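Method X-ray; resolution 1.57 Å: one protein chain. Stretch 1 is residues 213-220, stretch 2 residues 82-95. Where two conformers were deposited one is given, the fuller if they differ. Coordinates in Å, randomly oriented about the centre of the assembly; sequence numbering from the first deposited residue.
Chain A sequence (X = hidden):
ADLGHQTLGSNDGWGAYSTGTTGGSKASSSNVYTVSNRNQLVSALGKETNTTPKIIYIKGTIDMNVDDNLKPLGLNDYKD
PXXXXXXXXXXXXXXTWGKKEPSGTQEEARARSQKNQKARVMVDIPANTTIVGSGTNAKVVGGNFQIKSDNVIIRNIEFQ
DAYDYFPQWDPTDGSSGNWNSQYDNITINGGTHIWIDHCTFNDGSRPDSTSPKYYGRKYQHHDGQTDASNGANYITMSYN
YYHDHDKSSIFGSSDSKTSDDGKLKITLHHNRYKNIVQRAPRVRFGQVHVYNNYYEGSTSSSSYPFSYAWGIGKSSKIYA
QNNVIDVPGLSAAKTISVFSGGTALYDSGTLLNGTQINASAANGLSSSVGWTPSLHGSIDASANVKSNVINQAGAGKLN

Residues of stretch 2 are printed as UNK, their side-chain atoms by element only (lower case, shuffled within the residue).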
# COMPACT_ATOMS: atom_id res chain seq x y z
N LYS A 213 7.26 14.27 17.97
CA LYS A 213 7.85 13.03 18.45
C LYS A 213 7.49 12.86 19.92
O LYS A 213 7.55 13.82 20.69
CB LYS A 213 9.38 13.06 18.36
CG LYS A 213 9.94 12.93 16.97
CD LYS A 213 11.46 13.08 16.99
CE LYS A 213 12.03 12.17 15.91
NZ LYS A 213 13.47 12.43 15.63
N TYR A 214 7.14 11.64 20.30
CA TYR A 214 6.85 11.33 21.69
C TYR A 214 7.70 10.14 22.05
O TYR A 214 7.76 9.18 21.28
CB TYR A 214 5.35 10.99 21.92
CG TYR A 214 4.37 12.09 21.58
CD1 TYR A 214 4.56 13.40 22.06
CD2 TYR A 214 3.24 11.82 20.80
CE1 TYR A 214 3.64 14.41 21.76
CE2 TYR A 214 2.33 12.81 20.48
CZ TYR A 214 2.53 14.10 20.96
OH TYR A 214 1.62 15.07 20.63
N TYR A 215 8.39 10.23 23.20
CA TYR A 215 9.38 9.21 23.58
C TYR A 215 10.48 9.15 22.52
O TYR A 215 11.05 8.08 22.24
CB TYR A 215 8.73 7.83 23.74
CG TYR A 215 7.42 7.74 24.53
CD1 TYR A 215 7.18 8.50 25.69
CD2 TYR A 215 6.43 6.83 24.14
CE1 TYR A 215 5.97 8.38 26.40
CE2 TYR A 215 5.24 6.70 24.84
CZ TYR A 215 5.02 7.47 25.96
OH TYR A 215 3.83 7.29 26.63
N GLY A 216 10.73 10.30 21.91
CA GLY A 216 11.70 10.42 20.83
C GLY A 216 11.33 9.80 19.48
O GLY A 216 12.18 9.76 18.59
N ARG A 217 10.07 9.35 19.34
CA ARG A 217 9.64 8.63 18.14
C ARG A 217 8.50 9.38 17.44
O ARG A 217 7.58 9.88 18.08
CB ARG A 217 9.20 7.18 18.46
CG ARG A 217 10.24 6.24 19.16
CD ARG A 217 11.48 5.90 18.27
NE ARG A 217 11.20 5.08 17.09
CZ ARG A 217 12.06 4.91 16.08
NH1 ARG A 217 13.25 5.51 16.11
NH2 ARG A 217 11.75 4.15 15.04
N LYS A 218 8.60 9.46 16.10
CA LYS A 218 7.59 10.10 15.24
C LYS A 218 6.21 9.62 15.65
O LYS A 218 5.99 8.42 15.69
CB LYS A 218 7.81 9.70 13.76
CG LYS A 218 6.94 10.48 12.74
CD LYS A 218 6.76 9.73 11.39
CE LYS A 218 7.69 10.17 10.24
NZ LYS A 218 7.34 9.58 8.83
N TYR A 219 5.30 10.55 15.89
CA TYR A 219 3.90 10.20 16.18
C TYR A 219 3.21 9.96 14.82
O TYR A 219 2.61 10.87 14.24
CB TYR A 219 3.29 11.31 16.97
CG TYR A 219 1.90 11.03 17.53
CD1 TYR A 219 1.68 9.92 18.36
CD2 TYR A 219 0.87 11.95 17.34
CE1 TYR A 219 0.41 9.69 18.92
CE2 TYR A 219 -0.39 11.75 17.88
CZ TYR A 219 -0.62 10.62 18.66
OH TYR A 219 -1.88 10.48 19.19
N GLN A 220 3.31 8.71 14.38
CA GLN A 220 2.95 8.34 13.01
C GLN A 220 1.45 8.12 12.82
O GLN A 220 0.88 7.23 13.42
CB GLN A 220 3.74 7.10 12.58
CG GLN A 220 3.44 6.63 11.17
CD GLN A 220 3.76 7.69 10.09
OE1 GLN A 220 2.89 8.37 9.57
NE2 GLN A 220 5.04 7.82 9.78
N UNK A 82 -13.06 8.85 27.75
CA UNK A 82 -12.00 8.67 28.74
C UNK A 82 -10.58 8.83 28.19
O UNK A 82 -9.63 8.85 28.95
c UNK A 82 -13.51 5.71 30.76
o UNK A 82 -12.64 5.16 31.51
c UNK A 82 -13.33 7.15 30.31
o UNK A 82 -14.49 5.11 30.33
c UNK A 82 -12.11 7.30 29.38
N UNK A 83 -10.44 8.91 26.88
CA UNK A 83 -9.09 8.99 26.32
C UNK A 83 -8.57 10.42 26.34
O UNK A 83 -9.31 11.36 26.03
c UNK A 83 -9.11 8.48 24.89
c UNK A 83 -6.69 7.84 24.37
c UNK A 83 -5.44 9.09 22.73
o UNK A 83 -4.28 9.30 21.99
c UNK A 83 -7.68 9.72 23.24
c UNK A 83 -5.50 8.05 23.66
c UNK A 83 -7.79 8.69 24.16
c UNK A 83 -6.52 9.93 22.51
N UNK A 84 -7.29 10.57 26.72
CA UNK A 84 -6.61 11.85 26.66
C UNK A 84 -5.16 11.58 26.37
O UNK A 84 -4.49 10.78 27.06
o UNK A 84 -6.60 14.90 27.39
c UNK A 84 -6.03 13.94 27.96
o UNK A 84 -4.92 14.02 28.54
c UNK A 84 -6.75 12.60 27.97
N UNK A 85 -4.67 12.17 25.28
CA UNK A 85 -3.29 11.91 24.83
C UNK A 85 -2.27 12.18 25.96
O UNK A 85 -1.38 11.38 26.19
c UNK A 85 -2.93 12.68 23.55
c UNK A 85 -1.51 12.52 23.02
c UNK A 85 -1.25 13.41 21.78
c UNK A 85 -1.13 11.01 22.74
N UNK A 86 -2.40 13.31 26.66
CA UNK A 86 -1.47 13.59 27.75
C UNK A 86 -1.51 12.50 28.82
O UNK A 86 -0.45 12.05 29.26
o UNK A 86 0.07 15.92 26.94
o UNK A 86 -1.77 17.10 27.08
c UNK A 86 -1.69 15.01 28.31
c UNK A 86 -1.09 16.09 27.39
N UNK A 87 -2.70 12.02 29.20
CA UNK A 87 -2.78 10.92 30.18
C UNK A 87 -2.19 9.62 29.61
O UNK A 87 -1.52 8.87 30.33
c UNK A 87 -4.22 10.70 30.66
c UNK A 87 -6.79 12.82 32.63
n UNK A 87 -8.19 12.55 33.04
c UNK A 87 -4.74 11.85 31.53
c UNK A 87 -6.18 11.58 31.94
N UNK A 88 -2.39 9.40 28.31
CA UNK A 88 -1.88 8.18 27.68
C UNK A 88 -0.35 8.24 27.71
O UNK A 88 0.32 7.26 28.08
c UNK A 88 -2.84 5.80 25.44
o UNK A 88 -0.95 3.43 23.39
c UNK A 88 -0.39 5.64 24.11
c UNK A 88 -1.97 6.90 25.49
c UNK A 88 -2.38 8.14 26.24
c UNK A 88 -1.27 4.58 24.08
c UNK A 88 -0.72 6.81 24.83
c UNK A 88 -2.50 4.66 24.73
N UNK A 89 0.21 9.40 27.37
CA UNK A 89 1.67 9.57 27.36
C UNK A 89 2.27 9.34 28.75
O UNK A 89 3.31 8.66 28.90
c UNK A 89 2.01 12.60 24.90
c UNK A 89 2.02 10.96 26.84
c UNK A 89 1.80 11.13 25.33
c UNK A 89 2.72 10.23 24.52
N UNK A 90 1.64 9.92 29.77
CA UNK A 90 2.08 9.65 31.13
C UNK A 90 1.93 8.17 31.52
O UNK A 90 2.84 7.57 32.14
c UNK A 90 1.95 11.81 35.70
c UNK A 90 1.31 10.51 32.14
n UNK A 90 1.44 10.91 36.75
c UNK A 90 1.21 11.54 34.39
c UNK A 90 1.97 10.53 33.52
N UNK A 91 0.82 7.56 31.16
CA UNK A 91 0.59 6.15 31.53
C UNK A 91 1.64 5.20 31.01
O UNK A 91 1.99 4.21 31.69
c UNK A 91 -0.84 5.67 31.07
N UNK A 92 2.12 5.44 29.79
CA UNK A 92 2.94 4.44 29.13
C UNK A 92 4.39 4.90 28.86
O UNK A 92 5.12 4.25 28.09
c UNK A 92 -0.29 4.07 27.66
c UNK A 92 0.85 3.46 28.20
c UNK A 92 -1.72 2.62 28.97
o UNK A 92 -2.98 2.24 29.33
c UNK A 92 2.23 3.95 27.84
c UNK A 92 -1.57 3.66 28.03
c UNK A 92 0.68 2.43 29.14
c UNK A 92 -0.60 1.99 29.53
N UNK A 93 4.79 5.99 29.50
CA UNK A 93 6.17 6.47 29.36
C UNK A 93 7.13 5.32 29.74
O UNK A 93 7.01 4.78 30.83
o UNK A 93 8.78 7.77 30.02
o UNK A 93 7.66 9.58 29.56
c UNK A 93 6.40 7.67 30.27
c UNK A 93 7.71 8.40 29.95
N UNK A 94 8.07 4.96 28.84
CA UNK A 94 9.00 3.84 29.18
C UNK A 94 9.71 4.03 30.54
O UNK A 94 10.02 3.01 31.18
c UNK A 94 10.02 3.90 28.05
c UNK A 94 9.19 4.40 26.86
c UNK A 94 8.31 5.47 27.47
N UNK A 95 9.93 5.27 30.98
CA UNK A 95 10.61 5.52 32.28
C UNK A 95 9.84 5.01 33.49
O UNK A 95 10.45 4.72 34.52
c UNK A 95 10.94 7.01 32.47
o UNK A 95 9.76 7.78 32.62
O HOH W 1 -2.62 8.02 20.12
O HOH W 2 -4.56 11.01 19.80

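Position 82 carries three carbons in a row, the last bearing two oxygens, and lies far from stretch 1: Glu-82. At position 83 one carbon leads to a six-carbon ring bearing an oxygen, which lies 3.9 Å from Tyr-219 OH; this is Tyr-83. Two waters join the hydroxyls, each within 2.8 Å of Tyr-83 OH and of Tyr-219 OH.

Position 84 has two carbons, the second with two oxygens: Asp-84. Out of reach of stretch 1, it caps the helix that follows through OD2, which accepts from the backbone N of position 87 at 3.1 Å. Position 85 holds four carbons forked at the second, close to Tyr-214 and Tyr-219, and is Leu-85; its CD2 is 3.5 Å from Tyr-214 OH and its CD1 3.7 Å from Tyr-219 OH.

Position 86, two carbons ending in two oxygens, has its CB directed away from stretch 1 and is Asp-86. Position 87, four carbons in a row ending in nitrogen, is Lys-87, exposed and without contact. Position 88 again shows one carbon and a ring bearing oxygen: the buried Tyr-88.

Position 89 has four carbons forked at the second, one methyl lying over a face of the Tyr-214 ring. It is Leu-89, with CD1 3.9 Å from the ring centroid and CD2 3.8 Å from Tyr-214 CB. Position 90, four carbons in a row ending in nitrogen, has its CA-to-CB bond directed away from stretch 1: Lys-90. A single carbon at 91 gives Ala-91, without contact.

Position 92, a ring bearing oxygen on one carbon, is Tyr-92; its CB is 3.9 Å from Tyr-215 OH, while the end of the side chain leads away. Position 93 has two carbons and two oxygens, one 3.8 Å from Tyr-215 CE1, and is Asp-93. Its OD1 accepts from the backbone N of position 95 at 2.9 Å, capping the next helix. At 94 three carbons close a ring onto the backbone N, the mark of Pro-94, whose CD sits 3.7 Å from the Tyr-215 ring centroid. Position 95, one carbon and one oxygen, is Ser-95; its OG also donates to Asp-93 OD1, at 2.8 Å.

The contact rests on three tyrosines meeting one helix and the start of the next. A type I' turn from Tyr-214 to Arg-217 places Tyr-215 at its second position, where its OH donates to Leu-89 O at 2.7 Å, the one direct hydrogen bond between the stretches. Pro-94 covers a face of that ring; Leu-85 and Leu-89 pack against Tyr-214.

Stretch 2 (82-95) EYDLDKYLKAYDPS
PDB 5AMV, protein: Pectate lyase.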